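Local coordinates for N-hydroxyarylamine O-acetyltransferase (Bacillus cereus, PDB 4DMO), which probably transfers acetyl groups to arylamines and N-hydroxyarylamines, working through a non-canonical Cys-His-Glu catalytic triad, at residues Val22-Leu27 / Leu134-Phe139; Lys51-Glu56 / Cys71-Pro76; Glu60-Asn65 / Asn75-Tyr80. One frame throughout, in Å; residues are numbered along the deposited sequence.

Interaction 1 (Val22-Leu27 / Leu134-Phe139)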
ATOM      1  N   VAL A  22      -2.522 -13.740 -16.651  1.00 43.63           N
ATOM      2  CA  VAL A  22      -2.702 -12.337 -16.248  1.00 33.39           C
ATOM      3  C   VAL A  22      -1.866 -11.406 -17.146  1.00 28.45           C
ATOM      4  O   VAL A  22      -0.660 -11.571 -17.286  1.00 34.78           O
ATOM      5  CB  VAL A  22      -2.284 -12.128 -14.749  1.00 40.60           C
ATOM      6  CG1 VAL A  22      -2.658 -10.718 -14.249  1.00 29.27           C
ATOM      7  CG2 VAL A  22      -2.934 -13.175 -13.870  1.00 39.37           C
ATOM      8  N   SER A  23      -2.499 -10.413 -17.738  1.00 25.31           N
ATOM      9  CA  SER A  23      -1.784  -9.527 -18.640  1.00 33.88           C
ATOM     10  C   SER A  23      -1.457  -8.221 -17.965  1.00 39.39           C
ATOM     11  O   SER A  23      -1.975  -7.913 -16.886  1.00 38.17           O
ATOM     12  CB  SER A  23      -2.618  -9.237 -19.900  1.00 47.64           C
ATOM     13  OG  SER A  23      -3.703  -8.354 -19.625  1.00 47.52           O
ATOM     14  N   PHE A  24      -0.615  -7.432 -18.628  1.00 39.71           N
ATOM     15  CA  PHE A  24      -0.250  -6.117 -18.121  1.00 34.66           C
ATOM     16  C   PHE A  24      -1.458  -5.210 -18.021  1.00 37.80           C
ATOM     17  O   PHE A  24      -1.647  -4.479 -17.038  1.00 38.80           O
ATOM     18  CB  PHE A  24       0.785  -5.465 -19.026  1.00 31.25           C
ATOM     19  CG  PHE A  24       1.202  -4.118 -18.560  1.00 34.18           C
ATOM     20  CD1 PHE A  24       2.190  -3.990 -17.605  1.00 36.17           C
ATOM     21  CD2 PHE A  24       0.598  -2.973 -19.043  1.00 32.81           C
ATOM     22  CE1 PHE A  24       2.586  -2.746 -17.151  1.00 32.17           C
ATOM     23  CE2 PHE A  24       1.006  -1.728 -18.578  1.00 39.71           C
ATOM     24  CZ  PHE A  24       2.000  -1.636 -17.627  1.00 27.35           C
ATOM     25  N   GLU A  25      -2.275  -5.250 -19.060  1.00 39.67           N
ATOM     26  CA  GLU A  25      -3.432  -4.378 -19.153  1.00 38.47           C
ATOM     27  C   GLU A  25      -4.426  -4.642 -18.020  1.00 34.66           C
ATOM     28  O   GLU A  25      -5.272  -3.788 -17.723  1.00 32.75           O
ATOM     29  CB  GLU A  25      -4.061  -4.545 -20.545  1.00 51.16           C
ATOM     30  CG  GLU A  25      -5.197  -3.599 -20.848  1.00 61.17           C
ATOM     31  CD  GLU A  25      -5.132  -3.036 -22.256  1.00 68.75           C
ATOM     32  OE1 GLU A  25      -4.283  -2.147 -22.490  1.00 79.38           O
ATOM     33  OE2 GLU A  25      -5.924  -3.464 -23.124  1.00 72.32           O
ATOM     34  N   ASP A  26      -4.301  -5.833 -17.409  1.00 34.69           N
ATOM     35  CA  ASP A  26      -5.107  -6.271 -16.258  1.00 30.63           C
ATOM     36  C   ASP A  26      -4.671  -5.634 -14.920  1.00 34.83           C
ATOM     37  O   ASP A  26      -5.437  -5.592 -13.960  1.00 31.36           O
ATOM     38  CB  ASP A  26      -5.002  -7.790 -16.068  1.00 31.64           C
ATOM     39  CG  ASP A  26      -5.676  -8.597 -17.174  1.00 40.71           C
ATOM     40  OD1 ASP A  26      -6.614  -8.101 -17.835  1.00 44.61           O
ATOM     41  OD2 ASP A  26      -5.284  -9.769 -17.333  1.00 34.79           O
ATOM     42  N   LEU A  27      -3.430  -5.182 -14.845  1.00 28.34           N
ATOM     43  CA  LEU A  27      -2.840  -4.780 -13.572  1.00 31.17           C
ATOM     44  C   LEU A  27      -3.584  -3.626 -12.914  1.00 24.85           C
ATOM     45  O   LEU A  27      -3.882  -3.654 -11.708  1.00 23.48           O
ATOM     46  CB  LEU A  27      -1.392  -4.406 -13.797  1.00 28.84           C
ATOM     47  CG  LEU A  27      -0.562  -5.603 -14.238  1.00 23.38           C
ATOM     48  CD1 LEU A  27       0.865  -5.194 -14.404  1.00 26.92           C
ATOM     49  CD2 LEU A  27      -0.684  -6.747 -13.248  1.00 27.64           C
ATOM     50  N   LEU A 134      -3.544   3.455  -8.402  1.00 19.68           N
ATOM     51  CA  LEU A 134      -4.542   2.529  -8.973  1.00 17.80           C
ATOM     52  C   LEU A 134      -4.163   2.024 -10.365  1.00 18.41           C
ATOM     53  O   LEU A 134      -4.994   1.507 -11.120  1.00 18.72           O
ATOM     54  CB  LEU A 134      -5.919   3.172  -9.000  1.00 17.27           C
ATOM     55  CG  LEU A 134      -6.293   3.654  -7.602  1.00 13.24           C
ATOM     56  CD1 LEU A 134      -7.604   4.353  -7.673  1.00 12.32           C
ATOM     57  CD2 LEU A 134      -6.372   2.523  -6.624  1.00 10.59           C
ATOM     58  N   ALA A 135      -2.890   2.167 -10.693  1.00 20.55           N
ATOM     59  CA  ALA A 135      -2.359   1.618 -11.927  1.00 24.48           C
ATOM     60  C   ALA A 135      -0.839   1.669 -11.859  1.00 16.71           C
ATOM     61  O   ALA A 135      -0.284   2.377 -11.020  1.00 21.59           O
ATOM     62  CB  ALA A 135      -2.883   2.411 -13.119  1.00 23.85           C
ATOM     63  N   PRO A 136      -0.155   0.904 -12.717  1.00 21.19           N
ATOM     64  CA  PRO A 136       1.302   1.018 -12.814  1.00 21.51           C
ATOM     65  C   PRO A 136       1.763   2.443 -13.167  1.00 26.48           C
ATOM     66  O   PRO A 136       1.124   3.147 -13.934  1.00 18.44           O
ATOM     67  CB  PRO A 136       1.658   0.043 -13.953  1.00 24.76           C
ATOM     68  CG  PRO A 136       0.547  -0.914 -13.985  1.00 21.72           C
ATOM     69  CD  PRO A 136      -0.678  -0.101 -13.658  1.00 26.86           C
ATOM     70  N   VAL A 137       2.862   2.868 -12.561  1.00 27.49           N
ATOM     71  CA  VAL A 137       3.424   4.165 -12.862  1.00 25.37           C
ATOM     72  C   VAL A 137       4.700   3.940 -13.675  1.00 25.61           C
ATOM     73  O   VAL A 137       5.684   3.357 -13.183  1.00 25.18           O
ATOM     74  CB  VAL A 137       3.762   4.969 -11.577  1.00 22.92           C
ATOM     75  CG1 VAL A 137       4.262   6.384 -11.970  1.00 22.54           C
ATOM     76  CG2 VAL A 137       2.551   5.042 -10.649  1.00 19.69           C
ATOM     77  N   PRO A 138       4.687   4.394 -14.927  1.00 22.13           N
ATOM     78  CA  PRO A 138       5.847   4.188 -15.792  1.00 28.08           C
ATOM     79  C   PRO A 138       7.015   5.067 -15.380  1.00 24.09           C
ATOM     80  O   PRO A 138       6.868   6.262 -15.133  1.00 22.97           O
ATOM     81  CB  PRO A 138       5.332   4.597 -17.166  1.00 26.43           C
ATOM     82  CG  PRO A 138       4.276   5.641 -16.870  1.00 28.09           C
ATOM     83  CD  PRO A 138       3.633   5.201 -15.570  1.00 30.48           C
ATOM     84  N   PHE A 139       8.179   4.452 -15.310  1.00 20.44           N
ATOM     85  CA  PHE A 139       9.401   5.172 -15.043  1.00 29.09           C
ATOM     86  C   PHE A 139       9.715   6.207 -16.146  1.00 30.66           C
ATOM     87  O   PHE A 139      10.468   7.150 -15.902  1.00 31.08           O
ATOM     88  CB  PHE A 139      10.565   4.190 -14.907  1.00 23.07           C
ATOM     89  CG  PHE A 139      10.751   3.649 -13.510  1.00 24.62           C
ATOM     90  CD1 PHE A 139       9.798   2.830 -12.932  1.00 23.30           C
ATOM     91  CD2 PHE A 139      11.901   3.956 -12.784  1.00 29.61           C
ATOM     92  CE1 PHE A 139       9.982   2.319 -11.654  1.00 31.27           C
ATOM     93  CE2 PHE A 139      12.095   3.461 -11.489  1.00 31.05           C
ATOM     94  CZ  PHE A 139      11.135   2.629 -10.932  1.00 29.86           C
TER
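Leu-27 and Pro-136 meet where the turn leading into helix 27-37 comes up to the edge of the large antiparallel sheet, with the CA atoms of Leu-27 and Ala-135 6.6 Å apart. In the arylamine N-acetyltransferase fold this is a junction of helical region and β-sheet: 137-138 is an outermost strand of this sheet, paired with 120-124. The contact is small and apolar, and one ring supplies nearly all of its second side. CG of Pro-136 lies 4.0 Å from CZ of Phe-24 and the same distance from CB of Leu-27, so one proline carbon touches both the far end of an aromatic ring and the root of an aliphatic side chain. Phe-24 reaches across because its CG stands anti to the backbone N (chi1 -180°), which carries CZ forward; the ring then meets the proline obliquely, the two side chains passing in opposite directions. CB of Pro-136 adds a further touch to CZ of Phe-24, at 4.1 Å. Beyond the pair, Phe-24 stacks on His-117 and meets the ring of Tyr-122, while Pro-136 also rests on Tyr-122, Ile-124 and Met-31. The phenylalanine thus packs against side chains of the sheet, and the proline packs on both strand 120-124 and helix 27-37. The turn that presents Phe-24 is tied by Ser-23 and Asp-26, which bond reciprocally in the manner of a capping box. One half, from Asp-26 N to Ser-23 OG, is weak at 3.4 Å; the other is nearly straight (172°), Ser-23 N approaching Asp-26 OD2 at 2.9 Å from above the carboxylate plane.

Interaction 2 (Lys51-Glu56 / Cys71-Pro76)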
ATOM      1  N   LYS A  51       4.128 -10.581  12.182  1.00 26.51           N
ATOM      2  CA  LYS A  51       5.019 -11.712  11.944  1.00 26.33           C
ATOM      3  C   LYS A  51       6.041 -11.321  10.913  1.00 27.97           C
ATOM      4  O   LYS A  51       5.989 -10.231  10.322  1.00 23.92           O
ATOM      5  CB  LYS A  51       4.257 -12.936  11.429  1.00 27.16           C
ATOM      6  CG  LYS A  51       3.275 -13.527  12.378  1.00 26.26           C
ATOM      7  CD  LYS A  51       2.666 -14.777  11.762  1.00 39.24           C
ATOM      8  CE  LYS A  51       1.584 -15.354  12.654  1.00 45.54           C
ATOM      9  NZ  LYS A  51       1.752 -16.817  12.809  1.00 44.81           N
ATOM     10  N   GLU A  52       6.966 -12.249  10.707  1.00 23.25           N
ATOM     11  CA  GLU A  52       7.948 -12.147   9.662  1.00 27.52           C
ATOM     12  C   GLU A  52       7.236 -11.905   8.335  1.00 19.73           C
ATOM     13  O   GLU A  52       6.198 -12.489   8.048  1.00 23.33           O
ATOM     14  CB  GLU A  52       8.758 -13.449   9.613  1.00 26.48           C
ATOM     15  CG  GLU A  52      10.070 -13.356   8.879  1.00 40.64           C
ATOM     16  CD  GLU A  52      10.571 -14.732   8.443  1.00 47.62           C
ATOM     17  OE1 GLU A  52      10.033 -15.745   8.944  1.00 50.10           O
ATOM     18  OE2 GLU A  52      11.481 -14.802   7.585  1.00 50.44           O
ATOM     19  N   ILE A  53       7.806 -11.042   7.517  1.00 15.74           N
ATOM     20  CA  ILE A  53       7.242 -10.783   6.213  1.00 18.45           C
ATOM     21  C   ILE A  53       7.637 -11.933   5.283  1.00 26.55           C
ATOM     22  O   ILE A  53       8.816 -12.106   4.971  1.00 32.89           O
ATOM     23  CB  ILE A  53       7.754  -9.456   5.636  1.00 16.98           C
ATOM     24  CG1 ILE A  53       7.408  -8.317   6.566  1.00 13.29           C
ATOM     25  CG2 ILE A  53       7.185  -9.211   4.248  1.00 18.94           C
ATOM     26  CD1 ILE A  53       5.968  -8.305   7.013  1.00 20.81           C
ATOM     27  N   SER A  54       6.643 -12.711   4.857  1.00 26.68           N
ATOM     28  CA  SER A  54       6.865 -13.844   3.986  1.00 24.51           C
ATOM     29  C   SER A  54       5.595 -14.060   3.186  1.00 19.91           C
ATOM     30  O   SER A  54       4.556 -13.524   3.504  1.00 20.23           O
ATOM     31  CB  SER A  54       7.204 -15.107   4.796  1.00 22.54           C
ATOM     32  OG  SER A  54       6.078 -15.629   5.496  1.00 24.84           O
ATOM     33  N   LYS A  55       5.706 -14.831   2.122  1.00 20.20           N
ATOM     34  CA  LYS A  55       4.575 -15.147   1.286  1.00 19.27           C
ATOM     35  C   LYS A  55       3.490 -15.876   2.074  1.00 25.69           C
ATOM     36  O   LYS A  55       2.295 -15.584   1.935  1.00 24.10           O
ATOM     37  CB  LYS A  55       5.035 -16.015   0.129  1.00 25.12           C
ATOM     38  CG  LYS A  55       4.001 -16.177  -0.977  1.00 32.42           C
ATOM     39  CD  LYS A  55       4.569 -16.902  -2.196  1.00 21.99           C
ATOM     40  CE  LYS A  55       3.432 -17.330  -3.097  1.00 30.18           C
ATOM     41  NZ  LYS A  55       3.857 -18.219  -4.204  1.00 38.22           N
ATOM     42  N   GLU A  56       3.899 -16.852   2.880  1.00 28.91           N
ATOM     43  CA  GLU A  56       2.938 -17.642   3.666  1.00 30.98           C
ATOM     44  C   GLU A  56       2.276 -16.823   4.756  1.00 20.33           C
ATOM     45  O   GLU A  56       1.062 -16.847   4.866  1.00 22.47           O
ATOM     46  CB  GLU A  56       3.591 -18.883   4.272  1.00 29.70           C
ATOM     47  CG  GLU A  56       3.690 -20.036   3.301  1.00 35.77           C
ATOM     48  CD  GLU A  56       2.387 -20.828   3.232  1.00 46.72           C
ATOM     49  OE1 GLU A  56       2.209 -21.737   4.079  1.00 58.30           O
ATOM     50  OE2 GLU A  56       1.543 -20.546   2.353  1.00 44.33           O
ATOM     51  N   CYS A  71       2.753  -0.686   4.141  1.00 13.73           N
ATOM     52  CA  CYS A  71       3.398  -0.754   2.848  1.00  9.98           C
ATOM     53  C   CYS A  71       4.253  -2.011   2.702  1.00 14.39           C
ATOM     54  O   CYS A  71       4.288  -2.595   1.640  1.00 14.36           O
ATOM     55  CB  CYS A  71       4.248   0.507   2.597  1.00 12.20           C
ATOM     56  SG  CYS A  71       5.667   0.664   3.643  1.00 17.44           S
ATOM     57  N   TYR A  72       4.940  -2.409   3.774  1.00 13.57           N
ATOM     58  CA  TYR A  72       5.844  -3.542   3.743  1.00 13.80           C
ATOM     59  C   TYR A  72       5.108  -4.862   3.827  1.00 16.03           C
ATOM     60  O   TYR A  72       5.749  -5.921   3.799  1.00 14.10           O
ATOM     61  CB  TYR A  72       6.890  -3.451   4.889  1.00 21.32           C
ATOM     62  CG  TYR A  72       6.277  -3.228   6.268  1.00 12.87           C
ATOM     63  CD1 TYR A  72       6.292  -1.967   6.867  1.00 13.36           C
ATOM     64  CD2 TYR A  72       5.637  -4.255   6.937  1.00 10.27           C
ATOM     65  CE1 TYR A  72       5.703  -1.750   8.126  1.00 16.48           C
ATOM     66  CE2 TYR A  72       5.049  -4.047   8.183  1.00 14.64           C
ATOM     67  CZ  TYR A  72       5.094  -2.808   8.776  1.00 15.64           C
ATOM     68  OH  TYR A  72       4.504  -2.617   9.988  1.00  9.92           O
ATOM     69  N   GLU A  73       3.782  -4.798   3.984  1.00 12.40           N
ATOM     70  CA  GLU A  73       2.934  -5.977   3.865  1.00 13.61           C
ATOM     71  C   GLU A  73       2.137  -5.959   2.545  1.00 16.56           C
ATOM     72  O   GLU A  73       2.041  -6.974   1.864  1.00 17.34           O
ATOM     73  CB  GLU A  73       1.987  -6.094   5.074  1.00 17.78           C
ATOM     74  CG  GLU A  73       2.689  -6.237   6.416  1.00 15.53           C
ATOM     75  CD  GLU A  73       1.750  -6.039   7.621  1.00 15.73           C
ATOM     76  OE1 GLU A  73       1.592  -6.966   8.439  1.00 14.97           O
ATOM     77  OE2 GLU A  73       1.153  -4.957   7.749  1.00 18.04           O
ATOM     78  N   LEU A  74       1.552  -4.821   2.175  1.00 14.12           N
ATOM     79  CA  LEU A  74       0.684  -4.791   0.970  1.00 14.62           C
ATOM     80  C   LEU A  74       1.514  -4.911  -0.296  1.00 13.47           C
ATOM     81  O   LEU A  74       1.147  -5.638  -1.207  1.00 15.77           O
ATOM     82  CB  LEU A  74      -0.187  -3.529   0.899  1.00  9.03           C
ATOM     83  CG  LEU A  74      -1.133  -3.295   2.092  1.00 14.34           C
ATOM     84  CD1 LEU A  74      -2.064  -2.078   1.949  1.00 16.52           C
ATOM     85  CD2 LEU A  74      -1.953  -4.520   2.334  1.00 14.67           C
ATOM     86  N   ASN A  75       2.646  -4.220  -0.372  1.00 13.63           N
ATOM     87  CA  ASN A  75       3.423  -4.288  -1.595  1.00 17.69           C
ATOM     88  C   ASN A  75       4.115  -5.637  -1.822  1.00 15.64           C
ATOM     89  O   ASN A  75       4.118  -6.147  -2.953  1.00 17.05           O
ATOM     90  CB  ASN A  75       4.386  -3.102  -1.702  1.00 13.49           C
ATOM     91  CG  ASN A  75       3.674  -1.854  -2.094  1.00 14.36           C
ATOM     92  OD1 ASN A  75       2.751  -1.894  -2.890  1.00 13.41           O
ATOM     93  ND2 ASN A  75       4.053  -0.734  -1.495  1.00 13.68           N
ATOM     94  N   PRO A  76       4.656  -6.252  -0.756  1.00 20.85           N
ATOM     95  CA  PRO A  76       5.145  -7.623  -0.970  1.00 17.53           C
ATOM     96  C   PRO A  76       4.019  -8.601  -1.301  1.00 18.35           C
ATOM     97  O   PRO A  76       4.231  -9.507  -2.099  1.00 18.03           O
ATOM     98  CB  PRO A  76       5.796  -7.970   0.357  1.00 18.10           C
ATOM     99  CG  PRO A  76       6.261  -6.621   0.884  1.00 20.66           C
ATOM    100  CD  PRO A  76       5.133  -5.692   0.515  1.00 15.82           C
TER
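Ile-53 makes every contact of the 51-56 segment with the first turns of helix 71-84. Its apolar contacts fan out from two branches. CD1 comes to the edge of the Tyr-72 ring, near its plane, at 4.1 Å from CD2, and lies 3.9 Å from CG of Glu-73, whose chain the isoleucine crosses at about a right angle. CG2, anti to the backbone N of Ile-53 (chi1 -59° for CG1), lies 4.3 Å from CB of Pro-76. Against the backbone, the same methyl lies 3.6 Å from the carbonyl O of Tyr-72; proline four residues on offers that oxygen no N-H, and the helix is kinked there. The polar groups face other partners: OE1 of Glu-73 binds Asn-44 and Lys-61, OE2 takes the N-H of Leu-70, and Ile-53 N is bonded to Asn-199. The helix begins at Cys-71, in the RGGxC sequence that marks the nucleophile of this family. Glu-73 is thus contacted at its stem and gripped at its carboxylate: hydrocarbon meets hydrocarbon at CG, while the buried acid group is satisfied by Lys-61, Asn-44 and the N-H of Leu-70.

Interaction 3 (Glu60-Asn65 / Asn75-Tyr80)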
ATOM      1  N   GLU A  60      -1.842 -15.758   4.689  1.00 20.25           N
ATOM      2  CA  GLU A  60      -2.652 -16.041   5.882  1.00 22.51           C
ATOM      3  C   GLU A  60      -3.268 -14.781   6.481  1.00 21.83           C
ATOM      4  O   GLU A  60      -4.457 -14.733   6.724  1.00 20.19           O
ATOM      5  CB  GLU A  60      -1.780 -16.722   6.943  1.00 24.42           C
ATOM      6  CG  GLU A  60      -2.414 -16.833   8.342  1.00 35.24           C
ATOM      7  CD  GLU A  60      -3.217 -18.112   8.549  1.00 46.69           C
ATOM      8  OE1 GLU A  60      -3.490 -18.811   7.545  1.00 47.48           O
ATOM      9  OE2 GLU A  60      -3.609 -18.395   9.711  1.00 50.47           O
ATOM     10  N   LYS A  61      -2.450 -13.755   6.718  1.00 25.79           N
ATOM     11  CA  LYS A  61      -2.960 -12.517   7.299  1.00 18.85           C
ATOM     12  C   LYS A  61      -3.910 -11.793   6.333  1.00 14.11           C
ATOM     13  O   LYS A  61      -5.062 -11.483   6.677  1.00 16.43           O
ATOM     14  CB  LYS A  61      -1.804 -11.584   7.730  1.00 12.27           C
ATOM     15  CG  LYS A  61      -2.316 -10.321   8.419  1.00 20.03           C
ATOM     16  CD  LYS A  61      -1.305  -9.183   8.518  1.00 17.99           C
ATOM     17  CE  LYS A  61      -1.904  -7.984   9.263  1.00 13.80           C
ATOM     18  NZ  LYS A  61      -1.327  -6.688   8.745  1.00 19.67           N
ATOM     19  N   ILE A  62      -3.452 -11.558   5.109  1.00 14.08           N
ATOM     20  CA  ILE A  62      -4.170 -10.694   4.191  1.00 15.45           C
ATOM     21  C   ILE A  62      -5.248 -11.434   3.428  1.00 20.47           C
ATOM     22  O   ILE A  62      -6.358 -10.934   3.281  1.00 18.60           O
ATOM     23  CB  ILE A  62      -3.210 -10.046   3.104  1.00 19.20           C
ATOM     24  CG1 ILE A  62      -2.033  -9.321   3.739  1.00 19.05           C
ATOM     25  CG2 ILE A  62      -3.958  -9.064   2.223  1.00 14.83           C
ATOM     26  CD1 ILE A  62      -2.390  -8.025   4.358  1.00 24.10           C
ATOM     27  N   LEU A  63      -4.913 -12.602   2.891  1.00 23.54           N
ATOM     28  CA  LEU A  63      -5.833 -13.276   1.974  1.00 27.07           C
ATOM     29  C   LEU A  63      -6.796 -14.204   2.716  1.00 22.20           C
ATOM     30  O   LEU A  63      -7.994 -14.205   2.458  1.00 30.45           O
ATOM     31  CB  LEU A  63      -5.068 -14.041   0.888  1.00 27.60           C
ATOM     32  CG  LEU A  63      -3.991 -13.247   0.164  1.00 23.97           C
ATOM     33  CD1 LEU A  63      -3.328 -14.091  -0.908  1.00 20.67           C
ATOM     34  CD2 LEU A  63      -4.559 -11.971  -0.451  1.00 32.64           C
ATOM     35  N   VAL A  64      -6.277 -14.967   3.662  1.00 23.32           N
ATOM     36  CA  VAL A  64      -7.102 -15.917   4.392  1.00 21.98           C
ATOM     37  C   VAL A  64      -7.875 -15.213   5.502  1.00 22.67           C
ATOM     38  O   VAL A  64      -9.095 -15.320   5.561  1.00 20.42           O
ATOM     39  CB  VAL A  64      -6.258 -17.080   4.986  1.00 27.88           C
ATOM     40  CG1 VAL A  64      -7.139 -18.015   5.827  1.00 34.67           C
ATOM     41  CG2 VAL A  64      -5.552 -17.868   3.874  1.00 25.57           C
ATOM     42  N   ASN A  65      -7.174 -14.482   6.363  1.00 17.83           N
ATOM     43  CA  ASN A  65      -7.824 -13.843   7.508  1.00 18.60           C
ATOM     44  C   ASN A  65      -8.417 -12.450   7.219  1.00 19.44           C
ATOM     45  O   ASN A  65      -8.873 -11.763   8.112  1.00 22.57           O
ATOM     46  CB  ASN A  65      -6.841 -13.777   8.676  1.00 18.41           C
ATOM     47  CG  ASN A  65      -6.571 -15.150   9.275  1.00 27.56           C
ATOM     48  OD1 ASN A  65      -7.382 -16.053   9.130  1.00 30.33           O
ATOM     49  ND2 ASN A  65      -5.444 -15.303   9.955  1.00 24.11           N
ATOM     50  N   ASN A  75       2.646  -4.220  -0.372  1.00 13.63           N
ATOM     51  CA  ASN A  75       3.423  -4.288  -1.595  1.00 17.69           C
ATOM     52  C   ASN A  75       4.115  -5.637  -1.822  1.00 15.64           C
ATOM     53  O   ASN A  75       4.118  -6.147  -2.953  1.00 17.05           O
ATOM     54  CB  ASN A  75       4.386  -3.102  -1.702  1.00 13.49           C
ATOM     55  CG  ASN A  75       3.674  -1.854  -2.094  1.00 14.36           C
ATOM     56  OD1 ASN A  75       2.751  -1.894  -2.890  1.00 13.41           O
ATOM     57  ND2 ASN A  75       4.053  -0.734  -1.495  1.00 13.68           N
ATOM     58  N   PRO A  76       4.656  -6.252  -0.756  1.00 20.85           N
ATOM     59  CA  PRO A  76       5.145  -7.623  -0.970  1.00 17.53           C
ATOM     60  C   PRO A  76       4.019  -8.601  -1.301  1.00 18.35           C
ATOM     61  O   PRO A  76       4.231  -9.507  -2.099  1.00 18.03           O
ATOM     62  CB  PRO A  76       5.796  -7.970   0.357  1.00 18.10           C
ATOM     63  CG  PRO A  76       6.261  -6.621   0.884  1.00 20.66           C
ATOM     64  CD  PRO A  76       5.133  -5.692   0.515  1.00 15.82           C
ATOM     65  N   THR A  77       2.834  -8.406  -0.739  1.00 14.49           N
ATOM     66  CA  THR A  77       1.697  -9.241  -1.120  1.00 20.25           C
ATOM     67  C   THR A  77       1.477  -9.201  -2.627  1.00 19.98           C
ATOM     68  O   THR A  77       1.261 -10.228  -3.246  1.00 14.67           O
ATOM     69  CB  THR A  77       0.379  -8.799  -0.425  1.00 16.86           C
ATOM     70  OG1 THR A  77       0.520  -8.932   0.978  1.00 13.85           O
ATOM     71  CG2 THR A  77      -0.802  -9.649  -0.867  1.00 22.78           C
ATOM     72  N   MET A  78       1.484  -7.995  -3.201  1.00 20.13           N
ATOM     73  CA  MET A  78       1.219  -7.811  -4.623  1.00 16.89           C
ATOM     74  C   MET A  78       2.406  -8.372  -5.412  1.00 18.80           C
ATOM     75  O   MET A  78       2.255  -9.123  -6.368  1.00 23.72           O
ATOM     76  CB  MET A  78       0.980  -6.332  -4.929  1.00 19.38           C
ATOM     77  CG  MET A  78       0.937  -5.977  -6.420  1.00 23.25           C
ATOM     78  SD  MET A  78      -0.410  -6.754  -7.349  1.00 23.72           S
ATOM     79  CE  MET A  78      -1.787  -5.752  -6.844  1.00 23.64           C
ATOM     80  N   TYR A  79       3.593  -8.042  -4.956  1.00 19.08           N
ATOM     81  CA  TYR A  79       4.796  -8.654  -5.480  1.00 21.62           C
ATOM     82  C   TYR A  79       4.648 -10.183  -5.669  1.00 25.61           C
ATOM     83  O   TYR A  79       4.854 -10.674  -6.773  1.00 27.40           O
ATOM     84  CB  TYR A  79       5.946  -8.345  -4.530  1.00 15.00           C
ATOM     85  CG  TYR A  79       7.189  -9.147  -4.778  1.00 18.46           C
ATOM     86  CD1 TYR A  79       7.966  -8.901  -5.885  1.00 21.90           C
ATOM     87  CD2 TYR A  79       7.599 -10.139  -3.882  1.00 20.35           C
ATOM     88  CE1 TYR A  79       9.108  -9.617  -6.120  1.00 24.83           C
ATOM     89  CE2 TYR A  79       8.745 -10.855  -4.102  1.00 27.72           C
ATOM     90  CZ  TYR A  79       9.497 -10.584  -5.232  1.00 24.02           C
ATOM     91  OH  TYR A  79      10.636 -11.279  -5.490  1.00 21.57           O
ATOM     92  N   TYR A  80       4.297 -10.931  -4.614  1.00 18.12           N
ATOM     93  CA  TYR A  80       4.151 -12.396  -4.728  1.00 25.81           C
ATOM     94  C   TYR A  80       3.089 -12.799  -5.731  1.00 25.23           C
ATOM     95  O   TYR A  80       3.311 -13.706  -6.538  1.00 29.99           O
ATOM     96  CB  TYR A  80       3.849 -13.074  -3.380  1.00 16.63           C
ATOM     97  CG  TYR A  80       4.989 -12.960  -2.390  1.00 20.13           C
ATOM     98  CD1 TYR A  80       6.230 -13.514  -2.649  1.00 20.58           C
ATOM     99  CD2 TYR A  80       4.825 -12.250  -1.217  1.00 14.56           C
ATOM    100  CE1 TYR A  80       7.248 -13.376  -1.753  1.00 24.42           C
ATOM    101  CE2 TYR A  80       5.823 -12.108  -0.331  1.00 20.74           C
ATOM    102  CZ  TYR A  80       7.040 -12.666  -0.591  1.00 24.15           C
ATOM    103  OH  TYR A  80       8.050 -12.517   0.325  1.00 29.36           O
TER
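Thr-77 is the residue of the 75-80 turn that meets Ile-62 and Leu-63 of helix 55-64, the CA atoms of Ile-62 and Thr-77 being 8.0 Å apart. The segment begins with Asn-75, which takes no part in this meeting: ND2 is bonded to Ile-111 O and Glu-125 OE2, and OD1 accepts the N-H of Val-126. Pro-76 follows at the kink, where its N, lacking a hydrogen, makes no bond to the turn before. At Thr-77 the two branches divide the work. OG1 lies beside the backbone N (chi1 -62°), where it bonds to the carbonyl O of Glu-73 one turn back; CG1 of Ile-62 lies against it at 3.8 Å. The hydroxyl is therefore buried yet paired within its own helix, and it can sit against a hydrocarbon. CG2 of Thr-77 meets CD2 of Leu-63, a looser touch at 4.4 Å. Here two helices of the N-terminal helical region of the N-acetyltransferase fold pack together, helix 71-84 being the one that starts at Cys-71, in the position of the family's catalytic cysteine. Opposite Thr-77 the partner helix is ending: a wider π-type turn joins Asn-65 N to Glu-60 O at 2.8 Å, and Leu-63 also leans on Gln-9 and Arg-13 of helix 5-14. Further along, the ring of Tyr-79 has Pro-76 O in plane at its edge. Tyr-80 closes the segment, packed on Lys-55 and Leu-58 and with its OH bonded to Glu-195; CD2 of Tyr-79 lies over one face of the Tyr-80 ring, offset toward the rim, 3.8 Å above the plane.

In the fold
From the N terminus, the chain first passes 22-27, whose contact is completed only 107 residues later at 134-139; this long loop of interaction 1 encloses the other two. Within it, helix 71-84 returns past 51-56 and 60-65, its neighbouring turns meeting each, so interactions 2 and 3 close short loops ending on one stretch and share Asn-75 and Pro-76. Their centres lie 6 Å apart, and the salt bridge between Lys-61 and Glu-73 joins them directly. Interaction 1 stands apart, its centre 21 Å and 18 Å from theirs: it ties the entry to helix 27-37 to the sheet edge, whereas interaction 2 joins the approach to helix 55-64, and interaction 3 that helix itself, to helix 71-84.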